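Local coordinates for inactive glucansucrase (Lactobacillus reuteri, PDB 5JBD), which is an inactive member of the glucansucrase family (glycosyl hydrolase family 70), with a TIM-barrel core and a bound calcium ion, at residues A[256-259]-A[260-264]; A[667-670]-A[671-674]; A[679-683]-A[684-688]; A[732-735]-A[736-740]. One frame throughout, in Å; residues are numbered along the deposited sequence.

Contact 1. Residues A[256-259]-A[260-264]; sequences LNWE and YFLLN
Trp258 and Leu262 meet one turn apart on helix 249-263 of the TIM-barrel region, in a buried i to i+4 contact running along the last turns of that helix. The evidence is the methyl CD1 of Leu262, which lies over one face of the indole: it is 4.2 Å from the centroid of the five-membered ring and only 17° off the ring normal, a CH-pi contact. The two side chains run side by side in the same direction. With chi1 of -165° Trp258 carries its ring anti to the backbone N, and the ring's NE1 donates to the carbonyl of Arg712, which fixes the indole.

In the backbone, the helical ladder is regular, with Tyr260 N to Leu256 O at 2.9 Å and Leu262 N to Trp258 O at 3.0 Å. At the end of the helix the amide of Asn264 turns back: ND2 gives a fairly straight bond of 3.0 Å to Tyr260 O, with the acceptor close to the amide plane, and the same nitrogen lies over one face of the Tyr260 ring, offset toward its rim.

Phe261 meets Tyr713 edge-to-face; Asn257 accepts Tyr804 N on OD1 and bonds through ND2 to Tyr800 O and Tyr713 OH. On the barrel side, Glu259 and Leu263 touch Phe280 of strand 279-282, Trp258 and Glu259 reach Ile748 of strand 743-748, and Glu259 also packs on helix 291-304.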
# COMPACT_ATOMS: atom_id res chain seq x y z
N LEU A 256 0.09 7.96 17.74
CA LEU A 256 -0.68 7.59 18.92
C LEU A 256 -2.05 8.25 18.91
O LEU A 256 -3.05 7.59 19.17
CB LEU A 256 0.08 7.92 20.21
CG LEU A 256 1.37 7.15 20.43
CD1 LEU A 256 2.12 7.69 21.63
CD2 LEU A 256 1.09 5.67 20.62
N ASN A 257 -2.08 9.55 18.58
CA ASN A 257 -3.33 10.29 18.37
C ASN A 257 -4.23 9.60 17.35
O ASN A 257 -5.43 9.42 17.58
CB ASN A 257 -3.03 11.72 17.89
CG ASN A 257 -4.23 12.63 18.02
OD1 ASN A 257 -4.48 13.17 19.10
ND2 ASN A 257 -4.97 12.81 16.93
N TRP A 258 -3.65 9.24 16.21
CA TRP A 258 -4.36 8.61 15.10
C TRP A 258 -4.92 7.24 15.48
O TRP A 258 -6.07 6.90 15.16
CB TRP A 258 -3.41 8.47 13.90
CG TRP A 258 -4.05 8.16 12.57
CD1 TRP A 258 -5.33 8.42 12.18
CD2 TRP A 258 -3.39 7.60 11.43
NE1 TRP A 258 -5.52 8.04 10.88
CE2 TRP A 258 -4.34 7.54 10.39
CE3 TRP A 258 -2.10 7.14 11.18
CZ2 TRP A 258 -4.04 7.02 9.13
CZ3 TRP A 258 -1.79 6.65 9.93
CH2 TRP A 258 -2.76 6.59 8.91
N GLU A 259 -4.10 6.45 16.17
CA GLU A 259 -4.52 5.14 16.66
C GLU A 259 -5.68 5.26 17.65
O GLU A 259 -6.67 4.54 17.54
CB GLU A 259 -3.34 4.41 17.29
CG GLU A 259 -2.28 3.99 16.26
CD GLU A 259 -0.88 3.86 16.83
OE1 GLU A 259 -0.74 3.71 18.06
OE2 GLU A 259 0.09 3.93 16.04
N TYR A 260 -5.58 6.23 18.57
CA TYR A 260 -6.63 6.48 19.54
C TYR A 260 -7.95 6.85 18.83
O TYR A 260 -9.03 6.38 19.21
CB TYR A 260 -6.21 7.56 20.55
CG TYR A 260 -7.29 7.87 21.57
CD1 TYR A 260 -7.51 7.04 22.67
CD2 TYR A 260 -8.13 8.97 21.40
CE1 TYR A 260 -8.52 7.30 23.58
CE2 TYR A 260 -9.14 9.25 22.31
CZ TYR A 260 -9.33 8.43 23.39
OH TYR A 260 -10.34 8.73 24.27
N PHE A 261 -7.85 7.67 17.79
CA PHE A 261 -9.01 8.08 16.98
C PHE A 261 -9.70 6.89 16.33
O PHE A 261 -10.91 6.71 16.46
CB PHE A 261 -8.54 9.07 15.91
CG PHE A 261 -9.59 9.49 14.92
CD1 PHE A 261 -10.53 10.47 15.25
CD2 PHE A 261 -9.61 8.96 13.63
CE1 PHE A 261 -11.48 10.88 14.32
CE2 PHE A 261 -10.55 9.38 12.70
CZ PHE A 261 -11.50 10.33 13.05
N LEU A 262 -8.92 6.05 15.66
CA LEU A 262 -9.47 4.88 14.97
C LEU A 262 -10.08 3.87 15.95
O LEU A 262 -11.13 3.30 15.67
CB LEU A 262 -8.42 4.24 14.08
CG LEU A 262 -7.97 5.11 12.90
CD1 LEU A 262 -6.74 4.51 12.28
CD2 LEU A 262 -9.08 5.29 11.86
N LEU A 263 -9.46 3.71 17.12
CA LEU A 263 -9.95 2.79 18.15
C LEU A 263 -11.21 3.28 18.87
O LEU A 263 -11.83 2.51 19.61
CB LEU A 263 -8.85 2.49 19.19
CG LEU A 263 -7.62 1.68 18.73
CD1 LEU A 263 -6.47 1.84 19.72
CD2 LEU A 263 -7.93 0.20 18.52
N ASN A 264 -11.59 4.55 18.64
CA ASN A 264 -12.81 5.14 19.17
C ASN A 264 -13.61 5.92 18.10
O ASN A 264 -14.36 6.84 18.43
CB ASN A 264 -12.42 6.08 20.32
CG ASN A 264 -11.85 5.33 21.50
OD1 ASN A 264 -12.59 4.76 22.28
ND2 ASN A 264 -10.54 5.31 21.62

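Contact 2. Residues A[667-670]-A[671-674]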
# COMPACT_ATOMS: atom_id res chain seq x y z
N GLU A 667 -26.79 1.78 -2.25
CA GLU A 667 -26.98 0.39 -1.80
C GLU A 667 -25.73 -0.48 -2.06
O GLU A 667 -25.42 -1.35 -1.26
CB GLU A 667 -28.22 -0.21 -2.47
CG GLU A 667 -28.55 -1.64 -2.06
CD GLU A 667 -29.86 -2.15 -2.68
OE1 GLU A 667 -30.85 -1.39 -2.69
OE2 GLU A 667 -29.89 -3.30 -3.16
N ASN A 668 -25.03 -0.21 -3.16
CA ASN A 668 -23.83 -0.98 -3.56
C ASN A 668 -22.52 -0.52 -2.89
O ASN A 668 -21.47 -1.11 -3.17
CB ASN A 668 -23.66 -0.98 -5.09
CG ASN A 668 -24.64 -1.92 -5.79
OD1 ASN A 668 -25.30 -2.75 -5.17
ND2 ASN A 668 -24.72 -1.80 -7.11
N HIS A 669 -22.57 0.51 -2.04
CA HIS A 669 -21.42 0.85 -1.20
C HIS A 669 -21.00 -0.38 -0.42
O HIS A 669 -21.83 -1.02 0.22
CB HIS A 669 -21.76 1.96 -0.20
CG HIS A 669 -21.91 3.32 -0.81
ND1 HIS A 669 -22.06 4.46 -0.04
CD2 HIS A 669 -21.93 3.74 -2.10
CE1 HIS A 669 -22.14 5.52 -0.82
NE2 HIS A 669 -22.06 5.11 -2.08
N ALA A 670 -19.72 -0.72 -0.47
CA ALA A 670 -19.23 -1.89 0.25
C ALA A 670 -19.67 -1.87 1.73
O ALA A 670 -20.06 -2.90 2.27
CB ALA A 670 -17.71 -2.00 0.14
N TYR A 671 -19.64 -0.69 2.36
CA TYR A 671 -20.04 -0.59 3.77
C TYR A 671 -21.46 -1.09 3.98
O TYR A 671 -21.71 -1.85 4.91
CB TYR A 671 -19.86 0.83 4.32
CG TYR A 671 -18.41 1.33 4.43
CD1 TYR A 671 -17.34 0.45 4.62
CD2 TYR A 671 -18.12 2.68 4.31
CE1 TYR A 671 -16.03 0.91 4.68
CE2 TYR A 671 -16.82 3.15 4.39
CZ TYR A 671 -15.77 2.25 4.59
OH TYR A 671 -14.48 2.69 4.66
N ASN A 672 -22.38 -0.71 3.09
CA ASN A 672 -23.77 -1.13 3.22
C ASN A 672 -23.98 -2.61 2.92
O ASN A 672 -24.74 -3.29 3.61
CB ASN A 672 -24.68 -0.24 2.35
CG ASN A 672 -24.66 1.22 2.81
OD1 ASN A 672 -24.39 1.50 3.99
ND2 ASN A 672 -24.88 2.14 1.89
N VAL A 673 -23.30 -3.10 1.88
CA VAL A 673 -23.35 -4.53 1.54
C VAL A 673 -22.80 -5.37 2.69
O VAL A 673 -23.40 -6.37 3.07
CB VAL A 673 -22.62 -4.82 0.21
CG1 VAL A 673 -22.65 -6.32 -0.11
CG2 VAL A 673 -23.23 -4.01 -0.93
N ILE A 674 -21.68 -4.94 3.29
CA ILE A 674 -21.07 -5.66 4.42
C ILE A 674 -22.04 -5.75 5.62
O ILE A 674 -22.25 -6.83 6.17
CB ILE A 674 -19.70 -5.06 4.83
CG1 ILE A 674 -18.66 -5.29 3.73
CG2 ILE A 674 -19.19 -5.64 6.15
CD1 ILE A 674 -17.46 -4.36 3.76
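Ala670 and Ile674 make the tight part of this contact, one turn apart at the start of helix 670-676. Ile674 N bonds to Ala670 O at 2.8 Å, and the isoleucine side chain folds back over the same carbonyl: with chi1 at -68° CG1 lies beside its own backbone N, and comes within 3.1 Å of Ala670 O. Ile674 CD1 also lies close to that oxygen, with only a looser approach to Ala670 CB at 4.3 Å. This side is buried, with Ile674 also packed on Phe689 of strand 688-691 and on Leu737 of helix 727-739.

His669 occupies the N-cap position, just before the first helical residue. Its carbonyl receives Val673 N at 3.0 Å, almost straight at 171°, and Asn672 N in a weak bond. The imidazole and the amide of Asn672 lie side by side, their planes 14° apart, with His669 CB 3.8 Å from Asn672 ND2. Glu729 joins them from helix 727-739, taking a hydrogen bond from Asn672 ND2 on OE2 and pairing through OE1 with His669 ND1; Asn672 ND2 also donates to Val666 O.

Looser packing is found toward solvent, where Glu667 is exposed and its CB points away from 671-674. There the touch is made by backbone: Glu667 O lies 3.5 Å from Val673 CG2, the methyl beside the valine's own N, while Asn668 turns its amide back to Thr664.

Contact 3. Residues A[679-683]-A[684-688]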
# COMPACT_ATOMS: atom_id res chain seq x y z
N SER A 679 -24.24 -11.43 9.22
CA SER A 679 -24.50 -12.79 9.72
C SER A 679 -23.80 -13.86 8.88
O SER A 679 -23.38 -14.88 9.43
CB SER A 679 -26.00 -13.10 9.77
OG SER A 679 -26.65 -12.35 10.77
N LEU A 680 -23.68 -13.63 7.57
CA LEU A 680 -22.93 -14.52 6.69
C LEU A 680 -21.48 -14.68 7.16
O LEU A 680 -20.99 -15.80 7.27
CB LEU A 680 -22.95 -14.03 5.23
CG LEU A 680 -22.15 -14.86 4.21
CD1 LEU A 680 -22.58 -16.33 4.21
CD2 LEU A 680 -22.27 -14.26 2.82
N PHE A 681 -20.82 -13.57 7.48
CA PHE A 681 -19.39 -13.64 7.87
C PHE A 681 -19.22 -14.46 9.15
O PHE A 681 -18.28 -15.26 9.28
CB PHE A 681 -18.78 -12.24 8.02
CG PHE A 681 -18.91 -11.38 6.79
CD1 PHE A 681 -18.32 -11.76 5.59
CD2 PHE A 681 -19.64 -10.20 6.82
CE1 PHE A 681 -18.45 -10.98 4.45
CE2 PHE A 681 -19.76 -9.40 5.69
CZ PHE A 681 -19.17 -9.80 4.49
N SER A 682 -20.13 -14.25 10.11
CA SER A 682 -20.22 -15.08 11.32
C SER A 682 -20.45 -16.57 10.99
O SER A 682 -19.76 -17.44 11.53
CB SER A 682 -21.35 -14.59 12.22
OG SER A 682 -21.41 -15.37 13.40
N ASP A 683 -21.40 -16.83 10.10
CA ASP A 683 -21.72 -18.22 9.68
C ASP A 683 -20.51 -18.93 9.04
O ASP A 683 -20.37 -20.15 9.17
CB ASP A 683 -22.92 -18.24 8.71
CG ASP A 683 -24.24 -17.80 9.36
OD1 ASP A 683 -24.27 -17.61 10.60
OD2 ASP A 683 -25.24 -17.60 8.62
N LEU A 684 -19.65 -18.17 8.37
CA LEU A 684 -18.42 -18.69 7.79
C LEU A 684 -17.26 -18.84 8.78
O LEU A 684 -16.15 -19.24 8.39
CB LEU A 684 -17.99 -17.81 6.61
CG LEU A 684 -18.96 -17.76 5.41
CD1 LEU A 684 -18.41 -16.86 4.33
CD2 LEU A 684 -19.23 -19.15 4.85
N GLY A 685 -17.49 -18.52 10.06
CA GLY A 685 -16.45 -18.62 11.08
C GLY A 685 -15.38 -17.53 11.07
O GLY A 685 -14.32 -17.69 11.68
N ILE A 686 -15.65 -16.42 10.38
CA ILE A 686 -14.73 -15.27 10.39
C ILE A 686 -14.86 -14.61 11.76
O ILE A 686 -15.97 -14.35 12.22
CB ILE A 686 -15.06 -14.26 9.27
CG1 ILE A 686 -14.83 -14.90 7.90
CG2 ILE A 686 -14.22 -13.01 9.42
CD1 ILE A 686 -15.56 -14.21 6.78
N THR A 687 -13.73 -14.42 12.43
CA THR A 687 -13.72 -13.79 13.75
C THR A 687 -13.15 -12.36 13.71
O THR A 687 -13.45 -11.56 14.61
CB THR A 687 -12.89 -14.62 14.75
OG1 THR A 687 -11.52 -14.63 14.33
CG2 THR A 687 -13.41 -16.05 14.86
N ASP A 688 -12.34 -12.05 12.69
CA ASP A 688 -11.61 -10.79 12.61
C ASP A 688 -11.71 -10.24 11.19
O ASP A 688 -11.25 -10.88 10.24
CB ASP A 688 -10.16 -11.03 13.01
CG ASP A 688 -10.03 -11.27 14.51
OD1 ASP A 688 -10.00 -10.27 15.28
OD2 ASP A 688 -9.99 -12.46 14.91
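Leu684 N bonds to Leu680 O at 2.9 Å, and the backbone then leaves the helix through Gly685, whose phi is positive at 75°. Two further bonds reach back into the last turn: Ile686 N to Phe681 O at 3.1 Å and Gly685 N to Ser682 O at 2.9 Å. The second approaches from above the carbonyl plane, 60° out of it, and so misses the lone-pair direction.

Among the side chains, Phe681 and Ile686 lie alongside each other, and the methyl CD1 of Ile686 meets the edge of the phenyl ring, 3.9 Å from Phe681 CD1. Ile686 CG1 lies beside its own backbone N (chi1 -65°), which brings the ethyl branch back over Phe681 O. Leu680 and Leu684 slant across one another, with CD1 of Leu680 4.1 Å from CG of Leu684. Beyond them Leu684 packs on Met490 and Arg491 of helix 483-496, while the Phe681 ring meets Phe689 edge-to-face.

This paired 6→1 and 5→2 bonding about a glycine in the left-handed helical region, with an apolar contact bridging Phe681 and Ile686, is the Schellman motif, here ending helix 678-683 and leading the chain into barrel strand 688-691.

Contact 4. Residues A[732-735]-A[736-740]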
# COMPACT_ATOMS: atom_id res chain seq x y z
N ASN A 732 -21.76 2.38 11.24
CA ASN A 732 -22.88 1.45 11.30
C ASN A 732 -22.47 0.04 10.88
O ASN A 732 -22.93 -0.93 11.47
CB ASN A 732 -24.05 1.92 10.43
CG ASN A 732 -24.86 3.03 11.09
OD1 ASN A 732 -25.01 3.09 12.32
ND2 ASN A 732 -25.38 3.91 10.27
N THR A 733 -21.58 -0.06 9.89
CA THR A 733 -21.06 -1.36 9.45
C THR A 733 -20.24 -2.05 10.54
O THR A 733 -20.42 -3.24 10.79
CB THR A 733 -20.23 -1.20 8.15
OG1 THR A 733 -21.05 -0.59 7.15
CG2 THR A 733 -19.72 -2.54 7.65
N ILE A 734 -19.37 -1.29 11.21
CA ILE A 734 -18.58 -1.84 12.32
C ILE A 734 -19.52 -2.37 13.42
O ILE A 734 -19.31 -3.47 13.95
CB ILE A 734 -17.58 -0.82 12.88
CG1 ILE A 734 -16.50 -0.53 11.83
CG2 ILE A 734 -16.92 -1.34 14.17
CD1 ILE A 734 -15.67 0.69 12.11
N ALA A 735 -20.55 -1.60 13.74
CA ALA A 735 -21.54 -1.99 14.76
C ALA A 735 -22.29 -3.27 14.37
O ALA A 735 -22.51 -4.14 15.22
CB ALA A 735 -22.53 -0.87 15.02
N ALA A 736 -22.66 -3.36 13.09
CA ALA A 736 -23.32 -4.57 12.58
C ALA A 736 -22.42 -5.81 12.68
O ALA A 736 -22.88 -6.87 13.08
CB ALA A 736 -23.77 -4.36 11.14
N LEU A 737 -21.14 -5.66 12.36
CA LEU A 737 -20.19 -6.77 12.52
C LEU A 737 -20.01 -7.13 14.00
O LEU A 737 -19.98 -8.31 14.35
CB LEU A 737 -18.84 -6.41 11.89
CG LEU A 737 -18.87 -6.26 10.36
CD1 LEU A 737 -17.61 -5.60 9.85
CD2 LEU A 737 -19.07 -7.61 9.67
N HIS A 738 -19.92 -6.11 14.86
CA HIS A 738 -19.87 -6.34 16.31
C HIS A 738 -21.10 -7.10 16.80
O HIS A 738 -20.97 -8.03 17.58
CB HIS A 738 -19.75 -5.03 17.08
CG HIS A 738 -18.38 -4.43 17.08
ND1 HIS A 738 -18.16 -3.10 17.34
CD2 HIS A 738 -17.16 -4.99 16.88
CE1 HIS A 738 -16.87 -2.85 17.28
NE2 HIS A 738 -16.24 -3.98 16.99
N LYS A 739 -22.28 -6.71 16.31
CA LYS A 739 -23.55 -7.37 16.67
C LYS A 739 -23.53 -8.88 16.30
O LYS A 739 -24.00 -9.74 17.07
CB LYS A 739 -24.72 -6.64 15.99
CG LYS A 739 -26.12 -6.93 16.53
CD LYS A 739 -27.13 -5.93 15.95
CE LYS A 739 -28.46 -5.86 16.69
NZ LYS A 739 -28.90 -7.17 17.28
N ALA A 740 -22.93 -9.18 15.16
CA ALA A 740 -22.75 -10.57 14.70
C ALA A 740 -21.65 -11.35 15.44
O ALA A 740 -21.49 -12.55 15.19
CB ALA A 740 -22.49 -10.57 13.21
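Ile734 and His738 lie side by side one turn apart on helix 727-739, pointing the same way, and their contact depends closely on the torsions of both. In Ile734 a chi1 of -67° sets CG1 beside the backbone N and puts CG2 anti to that N, beside the carbonyl carbon, so that this methyl faces His738: it lies 3.5 Å from CE1 and 3.8 Å from ND1 of the imidazole. In His738 chi1 is -78°, which places the ring beside its own backbone N and lays one face over the preceding turn. The carbonyl oxygen Ile734 O sits 3.3 Å above the ring plane, offset toward the rim, while the same oxygen accepts His738 N at 2.9 Å. Both ring nitrogens have partners outside the helix: NE2 pairs with Asp278 OD2 and ND1 with the carbonyl of Asp274. These two bonds hold the rotation of the imidazole and, with it, the face turned to Ile734 O.

Leu737 bends likewise toward its own N, and CG stands 3.4 Å from Thr733 O, the acceptor of its amide. Its CD1 reaches Thr733 CG2 at 4.3 Å, while Thr733 OG1 has both Glu729 O and Tyr671 O in hydrogen-bonding position, with one proton to offer them. On the outer side Lys739 is exposed, its chain leading away from the helix.

Leu737, Ile734 and His738 all touch Val744 of strand 743-748. An amphipathic helix packed through one side on the parallel strand that follows it is the alpha-beta step of a TIM barrel.

Contacts 2, 3 and 4 form one connected group, whereas contact 1 stands apart on helix 249-263. Contact 2 meets contact 4 through Tyr671 O and Thr733 OG1, 2.6 Å apart and probably hydrogen-bonded, and through Ile674 CG2 against Thr733 CG2 at 3.5 Å. Contact 3 joins contact 4 where Phe681 CD2 packs on Leu737 CD2 at 3.9 Å, and contact 2 where Ile674 O lies 3.6 Å from Phe681 CE2. Contact 1 and contact 4 touch nowhere, with nearest atoms about 6 Å apart and centres about 19 Å apart. The calcium ion lies about 12 Å from the side chain of Trp258 in contact 1; Glu237, Asp243, Asn287 and Asn751 make its site.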